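PDB 6FZZ: virulent strain associated lipoprotein from Borreliella spielmanii A14S, which is an outer surface lipoprotein of a Lyme disease spirochaete, of the PFam54 family, and may bind glutathione as its Borrelia burgdorferi relative does. Local coordinates for residues R33-E37 / Y81-N85; Q47-F53 / R77-Y81; L56-E60 / R72-Y76; E91-F95 / F162-L166; E97-L101 / L165-Y169. All blocks are in the same frame, centred on the assembly; numbering follows the deposited sequence.

Interaction 1. Residues R33-E37 / Y81-N85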
# COMPACT_ATOMS: atom_id res chain seq x y z
N ARG A 33 -6.56 8.11 -3.93
CA ARG A 33 -7.30 7.52 -2.81
C ARG A 33 -8.76 7.30 -3.17
O ARG A 33 -9.36 6.29 -2.77
CB ARG A 33 -7.24 8.39 -1.55
CG ARG A 33 -8.01 7.73 -0.44
CD ARG A 33 -7.98 8.48 0.86
NE ARG A 33 -8.24 7.64 2.06
CZ ARG A 33 -9.24 7.79 2.95
NH1 ARG A 33 -10.21 8.69 2.75
NH2 ARG A 33 -9.26 7.04 4.07
N LYS A 34 -9.36 8.24 -3.91
CA LYS A 34 -10.80 8.12 -4.28
C LYS A 34 -11.04 6.92 -5.22
O LYS A 34 -12.05 6.22 -5.13
CB LYS A 34 -11.34 9.43 -4.88
CG LYS A 34 -11.55 10.51 -3.84
CD LYS A 34 -11.71 11.88 -4.48
CE LYS A 34 -12.87 12.67 -3.88
NZ LYS A 34 -12.46 14.06 -3.57
N LYS A 35 -10.08 6.67 -6.08
CA LYS A 35 -10.03 5.48 -6.89
C LYS A 35 -10.17 4.15 -6.12
O LYS A 35 -10.93 3.24 -6.48
CB LYS A 35 -8.74 5.48 -7.68
CG LYS A 35 -8.86 4.95 -9.10
CD LYS A 35 -7.56 5.26 -9.88
CE LYS A 35 -6.34 4.54 -9.32
NZ LYS A 35 -5.17 4.60 -10.26
N TYR A 36 -9.41 4.03 -5.08
CA TYR A 36 -9.49 2.88 -4.21
C TYR A 36 -10.80 2.75 -3.47
O TYR A 36 -11.22 1.63 -3.28
CB TYR A 36 -8.32 2.93 -3.23
CG TYR A 36 -7.01 3.20 -3.93
CD1 TYR A 36 -6.78 2.72 -5.22
CD2 TYR A 36 -6.02 3.98 -3.31
CE1 TYR A 36 -5.58 3.03 -5.88
CE2 TYR A 36 -4.80 4.23 -3.92
CZ TYR A 36 -4.60 3.82 -5.21
OH TYR A 36 -3.41 4.09 -5.81
N GLU A 37 -11.41 3.88 -3.05
CA GLU A 37 -12.75 3.89 -2.40
C GLU A 37 -13.74 3.38 -3.39
O GLU A 37 -14.60 2.62 -3.05
CB GLU A 37 -13.19 5.26 -1.89
CG GLU A 37 -12.44 5.75 -0.67
CD GLU A 37 -12.53 7.27 -0.54
OE1 GLU A 37 -13.40 7.85 -1.16
OE2 GLU A 37 -11.73 7.89 0.16
N TYR A 81 -6.39 -2.73 -2.33
CA TYR A 81 -6.62 -2.25 -3.70
C TYR A 81 -5.65 -1.09 -4.02
O TYR A 81 -5.18 -0.92 -5.15
CB TYR A 81 -8.09 -1.81 -3.84
CG TYR A 81 -9.07 -2.92 -3.49
CD1 TYR A 81 -8.76 -4.24 -3.78
CD2 TYR A 81 -10.31 -2.65 -2.94
CE1 TYR A 81 -9.63 -5.25 -3.48
CE2 TYR A 81 -11.21 -3.66 -2.64
CZ TYR A 81 -10.85 -4.95 -2.91
OH TYR A 81 -11.67 -6.05 -2.66
N GLY A 82 -5.32 -0.31 -3.00
CA GLY A 82 -4.35 0.77 -3.15
C GLY A 82 -2.92 0.30 -3.45
O GLY A 82 -2.30 0.80 -4.38
N ILE A 83 -2.41 -0.62 -2.65
CA ILE A 83 -1.04 -1.07 -2.77
C ILE A 83 -0.90 -1.99 -3.98
O ILE A 83 0.15 -2.01 -4.66
CB ILE A 83 -0.52 -1.77 -1.47
CG1 ILE A 83 1.01 -1.97 -1.53
CG2 ILE A 83 -1.14 -3.14 -1.22
CD1 ILE A 83 1.80 -0.70 -1.45
N LEU A 84 -2.00 -2.65 -4.36
CA LEU A 84 -1.98 -3.47 -5.60
C LEU A 84 -2.56 -2.71 -6.79
O LEU A 84 -3.13 -3.28 -7.71
CB LEU A 84 -2.74 -4.76 -5.36
CG LEU A 84 -2.25 -5.67 -4.21
CD1 LEU A 84 -3.08 -6.95 -4.19
CD2 LEU A 84 -0.76 -5.99 -4.40
N ASN A 85 -2.46 -1.40 -6.76
CA ASN A 85 -3.27 -0.62 -7.70
C ASN A 85 -2.83 -0.69 -9.17
O ASN A 85 -3.58 -0.35 -10.08
CB ASN A 85 -3.42 0.80 -7.21
CG ASN A 85 -2.20 1.65 -7.43
OD1 ASN A 85 -1.05 1.22 -7.26
ND2 ASN A 85 -2.45 2.90 -7.82
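Tyr-36, on helix 15-41, lays its ring against Gly-82 in the last turn of helix 71-83; Tyr-36 CA and Gly-82 CA are 5.7 Å apart, the nearest CA pair. From Tyr-36 CB, the first torsion (chi1 -48°) sets CG beside the backbone N, anti to the carbonyl carbon, which brings the ring up to helix 71-83. CG lies 3.7 Å from Gly-82 CA, and CD2 and CE2 keep to the same atom. The whole ring is thus centred on it: Gly-82 CA stands 3.4 Å from the Tyr-36 ring centroid and only 4° off the ring normal, a CH-pi contact over the face. Along the CD1-CE1 edge the partners approach obliquely: CD1 is 4.0 Å from Tyr-81 O and CE1 3.4 Å from Asn-85 CB. At the tip, OH lies against Asn-85 ND2, closer than is credible and at a poor angle, so the pair is doubtful and is not counted as a bond; the amide plane is turned 84° from the ring. The hydroxyl is hydrogen-bonded instead to NZ of Lys-155 on helix 138-170, which also binds the Gly-82 carbonyl oxygen. Chemically, then, the helices are joined by an aromatic face on bare backbone, and one lysine from a third helix serves a polar group on each side of the joint.

Interaction 2. Residues Q47-F53 / R77-Y81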
# COMPACT_ATOMS: atom_id res chain seq x y z
N GLN A 47 -14.62 -10.44 -4.39
CA GLN A 47 -13.55 -9.54 -3.96
C GLN A 47 -12.33 -9.63 -4.89
O GLN A 47 -11.19 -9.78 -4.41
CB GLN A 47 -13.22 -9.85 -2.50
CG GLN A 47 -14.45 -9.54 -1.62
CD GLN A 47 -14.31 -9.95 -0.18
OE1 GLN A 47 -13.43 -10.73 0.21
NE2 GLN A 47 -15.20 -9.42 0.64
N TYR A 48 -12.62 -9.67 -6.21
CA TYR A 48 -11.60 -9.68 -7.29
C TYR A 48 -10.72 -10.91 -7.28
O TYR A 48 -9.61 -10.85 -7.80
CB TYR A 48 -10.71 -8.38 -7.28
CG TYR A 48 -11.47 -7.05 -7.30
CD1 TYR A 48 -12.05 -6.56 -8.50
CD2 TYR A 48 -11.63 -6.26 -6.16
CE1 TYR A 48 -12.73 -5.39 -8.54
CE2 TYR A 48 -12.34 -5.07 -6.19
CZ TYR A 48 -12.87 -4.62 -7.41
OH TYR A 48 -13.58 -3.44 -7.47
N GLY A 49 -11.26 -12.01 -6.72
CA GLY A 49 -10.68 -13.30 -6.56
C GLY A 49 -9.54 -13.33 -5.52
O GLY A 49 -8.67 -14.23 -5.57
N ILE A 50 -9.52 -12.35 -4.62
CA ILE A 50 -8.48 -12.27 -3.58
C ILE A 50 -8.88 -13.13 -2.43
O ILE A 50 -9.46 -12.67 -1.41
CB ILE A 50 -8.20 -10.81 -3.14
CG1 ILE A 50 -7.67 -10.03 -4.35
CG2 ILE A 50 -7.12 -10.79 -2.07
CD1 ILE A 50 -7.66 -8.50 -4.18
N LEU A 51 -8.63 -14.41 -2.59
CA LEU A 51 -9.08 -15.39 -1.60
C LEU A 51 -8.26 -15.22 -0.31
O LEU A 51 -8.71 -15.67 0.77
CB LEU A 51 -8.93 -16.81 -2.11
CG LEU A 51 -9.95 -17.42 -3.12
CD1 LEU A 51 -9.60 -18.91 -3.34
CD2 LEU A 51 -11.40 -17.34 -2.68
N ALA A 52 -7.09 -14.57 -0.42
CA ALA A 52 -6.24 -14.27 0.72
C ALA A 52 -6.95 -13.56 1.86
O ALA A 52 -6.61 -13.78 3.08
CB ALA A 52 -5.04 -13.49 0.23
N PHE A 53 -7.94 -12.73 1.50
CA PHE A 53 -8.74 -12.04 2.52
C PHE A 53 -9.36 -12.99 3.54
O PHE A 53 -9.46 -12.68 4.73
CB PHE A 53 -9.82 -11.17 1.87
CG PHE A 53 -9.29 -9.99 1.09
CD1 PHE A 53 -8.15 -9.29 1.52
CD2 PHE A 53 -9.98 -9.55 -0.01
CE1 PHE A 53 -7.69 -8.19 0.81
CE2 PHE A 53 -9.55 -8.43 -0.72
CZ PHE A 53 -8.41 -7.75 -0.31
N ARG A 77 -9.30 -3.98 3.05
CA ARG A 77 -9.43 -4.27 1.61
C ARG A 77 -9.13 -3.09 0.70
O ARG A 77 -8.45 -3.23 -0.32
CB ARG A 77 -10.81 -4.83 1.28
CG ARG A 77 -11.01 -6.18 1.89
CD ARG A 77 -12.13 -6.98 1.21
NE ARG A 77 -13.49 -6.34 1.15
CZ ARG A 77 -14.43 -6.43 2.07
NH1 ARG A 77 -14.19 -6.98 3.23
NH2 ARG A 77 -15.63 -5.91 1.86
N LYS A 78 -9.70 -1.94 1.02
CA LYS A 78 -9.43 -0.71 0.30
C LYS A 78 -7.93 -0.41 0.26
O LYS A 78 -7.43 -0.06 -0.78
CB LYS A 78 -10.18 0.44 0.98
CG LYS A 78 -10.00 1.81 0.38
CD LYS A 78 -10.57 2.95 1.24
CE LYS A 78 -9.59 3.39 2.32
NZ LYS A 78 -8.29 3.91 1.78
N LEU A 79 -7.21 -0.58 1.38
CA LEU A 79 -5.75 -0.34 1.40
C LEU A 79 -5.06 -1.38 0.52
O LEU A 79 -4.02 -1.09 -0.11
CB LEU A 79 -5.23 -0.37 2.80
CG LEU A 79 -5.72 0.80 3.70
CD1 LEU A 79 -5.32 0.60 5.14
CD2 LEU A 79 -5.18 2.18 3.25
N THR A 80 -5.62 -2.58 0.46
CA THR A 80 -5.13 -3.64 -0.44
C THR A 80 -5.22 -3.25 -1.93
O THR A 80 -4.27 -3.40 -2.68
CB THR A 80 -5.84 -5.01 -0.17
OG1 THR A 80 -5.61 -5.43 1.19
CG2 THR A 80 -5.25 -6.08 -1.09
N TYR A 81 -6.39 -2.73 -2.33
CA TYR A 81 -6.62 -2.25 -3.70
C TYR A 81 -5.65 -1.09 -4.02
O TYR A 81 -5.18 -0.92 -5.15
CB TYR A 81 -8.09 -1.81 -3.84
CG TYR A 81 -9.07 -2.92 -3.49
CD1 TYR A 81 -8.76 -4.24 -3.78
CD2 TYR A 81 -10.31 -2.65 -2.94
CE1 TYR A 81 -9.63 -5.25 -3.48
CE2 TYR A 81 -11.21 -3.66 -2.64
CZ TYR A 81 -10.85 -4.95 -2.91
OH TYR A 81 -11.67 -6.05 -2.66
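Tyr-48 and Tyr-81 meet as a T-shaped pair: the edge of the Tyr-48 ring is directed at the face of Tyr-81, with the planes at 84° and the centroids 5.1 Å apart. Ile-50 approaches the same Tyr-81 ring at its edge, CD1 standing 3.9 Å from CE1 of Tyr-81. Phe-53 is sandwiched. Over one face lies CG2 of Ile-50 from its own loop; over the opposite face runs the aliphatic part of Arg-77, whose CG sits 3.8 Å from the Phe-53 ring centroid. Thr-80 comes in at the ring's edge, with OG1 3.5 Å from Phe-53 CE1. Beyond the phenylalanine, a bend at chi3 (-56°) turns the Arg-77 guanidinium so that NE2 of the Gln-47 amide sits over one of its faces, 3.4 Å from CZ of Arg-77, with the two planes 23° apart. The polar ends are tied elsewhere: Glu-43 takes a salt bridge from Arg-77 and a hydrogen bond from Tyr-81, Gln-47 bonds Ser-67, Tyr-48 the Lys-39 carbonyl oxygen, and Thr-80 OG1 the Tyr-76 carbonyl oxygen. The loop after helix 15-41 therefore grips helix 71-83 through rings, aliphatic carbons and one amide laid on a guanidinium face, while the charge of the buried arginine is probably offset by Glu-43.

Interaction 3. Residues L56-E60 / R72-Y76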
# COMPACT_ATOMS: atom_id res chain seq x y z
N LEU A 56 -7.09 -14.03 6.55
CA LEU A 56 -6.62 -12.98 7.43
C LEU A 56 -7.73 -12.77 8.47
O LEU A 56 -8.81 -12.24 8.17
CB LEU A 56 -6.39 -11.71 6.62
CG LEU A 56 -5.15 -11.69 5.67
CD1 LEU A 56 -5.29 -10.52 4.69
CD2 LEU A 56 -3.87 -11.57 6.48
N ARG A 57 -7.49 -13.19 9.69
CA ARG A 57 -8.52 -13.12 10.73
C ARG A 57 -7.98 -12.18 11.81
O ARG A 57 -6.86 -12.36 12.36
CB ARG A 57 -8.86 -14.56 11.24
CG ARG A 57 -9.90 -14.50 12.37
CD ARG A 57 -10.35 -15.88 12.88
NE ARG A 57 -10.86 -16.66 11.76
CZ ARG A 57 -12.03 -16.49 11.18
NH1 ARG A 57 -12.92 -15.57 11.60
NH2 ARG A 57 -12.33 -17.29 10.18
N TRP A 58 -8.76 -11.16 12.13
CA TRP A 58 -8.36 -10.23 13.21
C TRP A 58 -8.22 -10.91 14.54
O TRP A 58 -9.06 -11.75 14.87
CB TRP A 58 -9.39 -9.18 13.39
CG TRP A 58 -9.56 -8.23 12.19
CD1 TRP A 58 -10.36 -8.40 11.13
CD2 TRP A 58 -8.86 -7.00 11.97
NE1 TRP A 58 -10.28 -7.34 10.26
CE2 TRP A 58 -9.33 -6.47 10.72
CE3 TRP A 58 -7.86 -6.31 12.67
CZ2 TRP A 58 -8.89 -5.24 10.20
CZ3 TRP A 58 -7.41 -5.09 12.13
CH2 TRP A 58 -7.94 -4.58 10.89
N HIS A 59 -7.22 -10.55 15.35
CA HIS A 59 -7.11 -11.20 16.65
C HIS A 59 -8.08 -10.67 17.74
O HIS A 59 -8.58 -11.44 18.56
CB HIS A 59 -5.66 -11.25 17.16
CG HIS A 59 -5.49 -12.21 18.29
ND1 HIS A 59 -5.47 -11.81 19.61
CD2 HIS A 59 -5.42 -13.57 18.31
CE1 HIS A 59 -5.34 -12.88 20.39
NE2 HIS A 59 -5.33 -13.95 19.62
N GLU A 60 -8.43 -9.39 17.68
CA GLU A 60 -9.35 -8.77 18.60
C GLU A 60 -10.79 -9.09 18.20
O GLU A 60 -11.10 -9.26 16.97
CB GLU A 60 -9.16 -7.25 18.62
CG GLU A 60 -7.69 -6.81 18.59
CD GLU A 60 -7.01 -7.01 17.21
OE1 GLU A 60 -7.68 -7.06 16.15
OE2 GLU A 60 -5.77 -7.18 17.19
N ARG A 72 -13.57 -2.16 9.71
CA ARG A 72 -12.13 -2.27 9.63
C ARG A 72 -11.68 -3.23 8.50
O ARG A 72 -10.62 -3.04 7.90
CB ARG A 72 -11.53 -2.66 11.00
CG ARG A 72 -11.89 -4.01 11.52
CD ARG A 72 -11.22 -4.28 12.85
NE ARG A 72 -11.70 -5.55 13.41
CZ ARG A 72 -11.27 -6.10 14.53
NH1 ARG A 72 -10.24 -5.55 15.21
NH2 ARG A 72 -11.78 -7.27 14.94
N SER A 73 -12.47 -4.29 8.23
CA SER A 73 -12.17 -5.17 7.14
C SER A 73 -12.28 -4.45 5.78
O SER A 73 -11.42 -4.64 4.91
CB SER A 73 -12.99 -6.46 7.22
OG SER A 73 -12.46 -7.29 8.23
N LYS A 74 -13.35 -3.71 5.58
CA LYS A 74 -13.49 -2.90 4.36
C LYS A 74 -12.31 -1.96 4.15
O LYS A 74 -11.79 -1.87 3.03
CB LYS A 74 -14.78 -2.11 4.36
CG LYS A 74 -15.98 -3.05 4.29
CD LYS A 74 -17.24 -2.21 4.21
CE LYS A 74 -18.49 -3.03 4.19
NZ LYS A 74 -19.57 -2.02 4.14
N ALA A 75 -11.87 -1.32 5.24
CA ALA A 75 -10.67 -0.43 5.21
C ALA A 75 -9.42 -1.19 4.76
O ALA A 75 -8.63 -0.71 3.90
CB ALA A 75 -10.48 0.26 6.56
N TYR A 76 -9.22 -2.38 5.33
CA TYR A 76 -8.03 -3.21 5.04
C TYR A 76 -8.12 -3.57 3.54
O TYR A 76 -7.13 -3.48 2.81
CB TYR A 76 -8.05 -4.48 5.91
CG TYR A 76 -6.84 -5.35 5.85
CD1 TYR A 76 -6.47 -6.02 4.66
CD2 TYR A 76 -6.07 -5.57 7.02
CE1 TYR A 76 -5.34 -6.83 4.63
CE2 TYR A 76 -4.92 -6.34 6.97
CZ TYR A 76 -4.58 -6.98 5.79
OH TYR A 76 -3.48 -7.76 5.80
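The long loop before helix 71-83 folds back on its first turns, where Trp-58 and Arg-72 make the main contact. The Arg-72 guanidinium lies flat on the indole, planes 4° apart, with CZ 3.9 Å from the centroid of the Trp-58 five-membered ring in a cation-pi contact. Extended from CG to NE, the arginine also sets CD 3.5 Å from the centroid of the six-membered ring. At the indole edge, Trp-58 NE1 donates to Ser-73 OG (3.0 Å, 157°), close to the ring plane; that hydroxyl also bonds Thr-65 O. The loop doubles back on itself here, Leu-56 and Trp-58 bonding through their backbones with Val-66 and Glu-64. At the arginine tip, NH2 donates to Glu-60 O at 2.9 Å from above the carbonyl plane, and NH1 makes a weak bond and salt bridge to Glu-60 OE1. NH2 also salt-bridges Glu-64, giving each terminal nitrogen a carboxylate. Deeper in, Leu-56 CD1 reaches 3.5 Å from Tyr-76 OH, a hydroxyl bonded to Asn-110 of helix 105-126.

Interaction 4. Residues E91-F95 / F162-L166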
# COMPACT_ATOMS: atom_id res chain seq x y z
N GLU A 91 -4.54 -10.23 -12.46
CA GLU A 91 -3.30 -10.12 -11.72
C GLU A 91 -3.55 -10.16 -10.23
O GLU A 91 -2.78 -10.80 -9.50
CB GLU A 91 -2.58 -8.84 -12.08
CG GLU A 91 -1.98 -8.85 -13.47
CD GLU A 91 -1.48 -7.48 -13.81
OE1 GLU A 91 -2.34 -6.54 -13.77
OE2 GLU A 91 -0.26 -7.32 -14.02
N LEU A 92 -4.62 -9.50 -9.78
CA LEU A 92 -5.04 -9.57 -8.37
C LEU A 92 -5.25 -11.01 -7.91
O LEU A 92 -4.79 -11.42 -6.83
CB LEU A 92 -6.33 -8.75 -8.12
CG LEU A 92 -6.20 -7.23 -8.23
CD1 LEU A 92 -7.54 -6.52 -8.10
CD2 LEU A 92 -5.25 -6.70 -7.18
N LYS A 93 -5.98 -11.80 -8.70
CA LYS A 93 -6.31 -13.17 -8.29
C LYS A 93 -5.01 -13.99 -8.32
O LYS A 93 -4.76 -14.79 -7.46
CB LYS A 93 -7.37 -13.79 -9.26
CG LYS A 93 -7.52 -15.31 -9.06
CD LYS A 93 -8.09 -16.05 -10.27
CE LYS A 93 -9.29 -15.35 -10.88
NZ LYS A 93 -10.07 -16.27 -11.77
N ARG A 94 -4.19 -13.79 -9.32
CA ARG A 94 -2.95 -14.53 -9.42
C ARG A 94 -1.99 -14.16 -8.29
O ARG A 94 -1.36 -15.02 -7.74
CB ARG A 94 -2.30 -14.26 -10.77
CG ARG A 94 -0.91 -14.82 -10.98
CD ARG A 94 -0.67 -16.26 -10.57
NE ARG A 94 -1.55 -17.23 -11.21
CZ ARG A 94 -1.46 -18.55 -11.04
NH1 ARG A 94 -0.53 -19.06 -10.25
NH2 ARG A 94 -2.31 -19.36 -11.66
N PHE A 95 -1.88 -12.87 -7.96
CA PHE A 95 -1.09 -12.48 -6.82
C PHE A 95 -1.51 -13.24 -5.56
O PHE A 95 -0.70 -13.77 -4.80
CB PHE A 95 -1.19 -10.97 -6.57
CG PHE A 95 -0.29 -10.47 -5.46
CD1 PHE A 95 1.08 -10.35 -5.65
CD2 PHE A 95 -0.83 -10.12 -4.22
CE1 PHE A 95 1.89 -9.90 -4.59
CE2 PHE A 95 -0.03 -9.66 -3.19
CZ PHE A 95 1.30 -9.52 -3.39
N PHE A 162 5.86 -6.32 -6.28
CA PHE A 162 4.73 -7.25 -6.48
C PHE A 162 4.46 -7.52 -7.97
O PHE A 162 4.17 -8.68 -8.36
CB PHE A 162 3.51 -6.73 -5.83
CG PHE A 162 3.55 -6.75 -4.32
CD1 PHE A 162 4.46 -7.53 -3.61
CD2 PHE A 162 2.63 -5.99 -3.63
CE1 PHE A 162 4.42 -7.57 -2.19
CE2 PHE A 162 2.60 -5.99 -2.25
CZ PHE A 162 3.50 -6.78 -1.53
N LYS A 163 4.59 -6.49 -8.80
CA LYS A 163 4.47 -6.71 -10.27
C LYS A 163 5.54 -7.62 -10.83
O LYS A 163 5.24 -8.53 -11.59
CB LYS A 163 4.40 -5.38 -11.02
CG LYS A 163 3.17 -4.58 -10.62
CD LYS A 163 1.98 -4.97 -11.47
CE LYS A 163 2.24 -4.67 -12.94
NZ LYS A 163 0.95 -4.51 -13.65
N GLN A 164 6.79 -7.43 -10.39
CA GLN A 164 7.85 -8.33 -10.78
C GLN A 164 7.64 -9.78 -10.29
O GLN A 164 7.92 -10.75 -11.00
CB GLN A 164 9.18 -7.80 -10.26
CG GLN A 164 10.40 -8.60 -10.67
CD GLN A 164 10.69 -8.41 -12.17
OE1 GLN A 164 10.70 -7.28 -12.66
NE2 GLN A 164 10.89 -9.50 -12.89
N LEU A 165 7.16 -9.95 -9.07
CA LEU A 165 6.84 -11.29 -8.61
C LEU A 165 5.95 -11.96 -9.61
O LEU A 165 6.14 -13.16 -9.93
CB LEU A 165 6.16 -11.27 -7.24
CG LEU A 165 5.70 -12.64 -6.72
CD1 LEU A 165 6.83 -13.63 -6.58
CD2 LEU A 165 4.91 -12.49 -5.39
N LEU A 166 4.90 -11.27 -10.04
CA LEU A 166 3.97 -11.91 -11.01
C LEU A 166 4.70 -12.34 -12.30
O LEU A 166 4.45 -13.41 -12.84
CB LEU A 166 2.83 -10.99 -11.41
CG LEU A 166 1.88 -10.64 -10.28
CD1 LEU A 166 0.91 -9.62 -10.85
CD2 LEU A 166 1.17 -11.90 -9.84
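Helices 89-102 and 138-170 cross steeply here, at 81° between the short segments, with the axes 10.6 Å apart and the CA atoms of Phe-95 and Leu-166 the nearest pair. On the buried side Phe-95 carries the contact. Its CG is anti to the backbone N (chi1 -175°), which swings the ring out to Phe-162: the Phe-95 edge is directed at the Phe-162 face, CE1 3.6 Å from CG of Phe-162, in an edge-to-face pair whose planes are inclined at 52°, well short of a perpendicular T. CD2 of Leu-165 lies 4.1 Å from the same Phe-95 CE1. Leu-166 fits into the crossing with its two methyls divided: CD1 rests 3.8 Å from Glu-91 CB, while CD2 is 3.8 Å from Arg-94 CG and touches the backbone at Phe-95. Farther out, Lys-163 NZ donates to Glu-91 OE2 at 3.1 Å, on the syn side of the carboxylate. Each ion has another partner in the link between helices 71-83 and 89-102: Glu-91 OE1 takes the backbone N-H of Asn-88, and Lys-163 also binds the Asp-86 carbonyl oxygen. The crossing is thus held by apolar contact inside and a salt bridge at its partly exposed margin.

Interaction 5. Residues E97-L101 / L165-Y169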
# COMPACT_ATOMS: atom_id res chain seq x y z
N GLU A 97 -3.22 -16.07 -5.27
CA GLU A 97 -2.83 -17.46 -5.48
C GLU A 97 -1.36 -17.72 -5.14
O GLU A 97 -1.07 -18.68 -4.37
CB GLU A 97 -3.14 -17.89 -6.94
CG GLU A 97 -4.64 -17.87 -7.19
CD GLU A 97 -4.99 -18.18 -8.66
OE1 GLU A 97 -4.09 -18.13 -9.53
OE2 GLU A 97 -6.19 -18.43 -8.95
N ILE A 98 -0.46 -16.85 -5.61
CA ILE A 98 0.98 -17.04 -5.40
C ILE A 98 1.34 -16.92 -3.92
O ILE A 98 2.07 -17.73 -3.40
CB ILE A 98 1.84 -16.03 -6.17
CG1 ILE A 98 1.78 -16.29 -7.66
CG2 ILE A 98 3.30 -16.10 -5.76
CD1 ILE A 98 2.17 -15.05 -8.42
N ILE A 99 0.81 -15.90 -3.23
CA ILE A 99 1.05 -15.75 -1.81
C ILE A 99 0.47 -16.89 -0.92
O ILE A 99 1.12 -17.35 0.01
CB ILE A 99 0.57 -14.35 -1.33
CG1 ILE A 99 1.17 -13.26 -2.24
CG2 ILE A 99 0.91 -14.13 0.14
CD1 ILE A 99 2.72 -13.19 -2.25
N ILE A 100 -0.75 -17.33 -1.22
CA ILE A 100 -1.33 -18.53 -0.61
C ILE A 100 -0.46 -19.77 -0.81
O ILE A 100 -0.18 -20.49 0.15
CB ILE A 100 -2.76 -18.77 -1.13
CG1 ILE A 100 -3.70 -17.68 -0.60
CG2 ILE A 100 -3.26 -20.18 -0.79
CD1 ILE A 100 -5.05 -17.65 -1.33
N LEU A 101 -0.04 -19.99 -2.04
CA LEU A 101 0.89 -21.10 -2.33
C LEU A 101 2.19 -21.03 -1.55
O LEU A 101 2.68 -22.04 -1.10
CB LEU A 101 1.19 -21.17 -3.79
CG LEU A 101 0.04 -21.76 -4.57
CD1 LEU A 101 0.32 -21.56 -6.06
CD2 LEU A 101 -0.15 -23.24 -4.20
N LEU A 165 7.16 -9.95 -9.07
CA LEU A 165 6.84 -11.29 -8.61
C LEU A 165 5.95 -11.96 -9.61
O LEU A 165 6.14 -13.16 -9.93
CB LEU A 165 6.16 -11.27 -7.24
CG LEU A 165 5.70 -12.64 -6.72
CD1 LEU A 165 6.83 -13.63 -6.58
CD2 LEU A 165 4.91 -12.49 -5.39
N LEU A 166 4.90 -11.27 -10.04
CA LEU A 166 3.97 -11.91 -11.01
C LEU A 166 4.70 -12.34 -12.30
O LEU A 166 4.45 -13.41 -12.84
CB LEU A 166 2.83 -10.99 -11.41
CG LEU A 166 1.88 -10.64 -10.28
CD1 LEU A 166 0.91 -9.62 -10.85
CD2 LEU A 166 1.17 -11.90 -9.84
N LEU A 167 5.67 -11.55 -12.74
CA LEU A 167 6.42 -11.92 -13.98
C LEU A 167 7.37 -13.06 -13.72
O LEU A 167 7.46 -13.99 -14.53
CB LEU A 167 7.20 -10.71 -14.50
CG LEU A 167 6.39 -9.43 -14.83
CD1 LEU A 167 7.25 -8.38 -15.53
CD2 LEU A 167 5.17 -9.71 -15.68
N ASP A 168 8.09 -13.00 -12.58
CA ASP A 168 9.04 -14.05 -12.20
C ASP A 168 8.40 -15.38 -12.04
O ASP A 168 9.02 -16.43 -12.35
CB ASP A 168 9.77 -13.71 -10.91
CG ASP A 168 10.77 -12.59 -11.13
OD1 ASP A 168 11.06 -12.33 -12.29
OD2 ASP A 168 11.25 -11.95 -10.18
N TYR A 169 7.20 -15.36 -11.46
CA TYR A 169 6.42 -16.59 -11.33
C TYR A 169 5.96 -17.23 -12.68
O TYR A 169 6.14 -18.44 -12.93
CB TYR A 169 5.22 -16.33 -10.45
CG TYR A 169 4.54 -17.60 -10.08
CD1 TYR A 169 5.01 -18.37 -9.05
CD2 TYR A 169 3.40 -18.02 -10.77
CE1 TYR A 169 4.37 -19.56 -8.73
CE2 TYR A 169 2.79 -19.22 -10.47
CZ TYR A 169 3.29 -19.98 -9.45
OH TYR A 169 2.66 -21.16 -9.11
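Ile-98 packs against three residues of the facing helix at once, and this is the close-packed part of the contact. Its CD1 meets CD2 of Leu-166 at 3.6 Å. CG1, placed beside the backbone N by chi1 of -70°, stands over the Tyr-169 ring, 3.9 Å from its centroid and 11° off the normal: a CH-pi contact centred on the face. The remaining branch, CG2, turns to Leu-165, whose CD2 is 4.0 Å from it. Ile-98 and Tyr-169 run past each other in opposite directions, with CG1 over the ring and CD1 near Tyr-169 CG. Ile-99 begins by pointing away from helix 138-170, yet its CD1 comes back to 3.9 Å from CD2 of Leu-165, so this leucine methyl touches both isoleucines. In the all-helical fold the place is a steep crossing of helices 89-102 and 138-170, at 73° for these segments with 11.7 Å between axes. Two further helices close in: Leu-183 of helix 180-209 touches Ile-98 and Tyr-169, and Ile-108 and Phe-109 of helix 105-126 pack on Ile-99. The outer side is sparser. There the exposed Leu-101 crosses Tyr-169 at about a right angle, and the single approach is that of CD1 to the tyrosine OH, 3.9 Å apart; Tyr-169 itself is partly exposed.

In the fold
Interactions 1, 2 and 3 follow helix 71-83 from its end back to its start, set against helix 15-41 and the loop after it; interactions 1 and 2 share Tyr-81, and both segments of interaction 3 fall between those of interaction 2 in sequence. Interactions 4 and 5, centres about 6 Å apart, come later and join helices 89-102 and 138-170 through shared Leu-165 and Leu-166. The groups meet, among other places, where Leu-84 packs on Phe-162 and Phe-95 and where Tyr-48 and Ile-50 touch Leu-92. Interaction 3 is remote from the second group, about 22 Å between centres from interaction 4. Helix 71-83 and its loop thus join one all-helical body, the C-terminal piece of the lipoprotein.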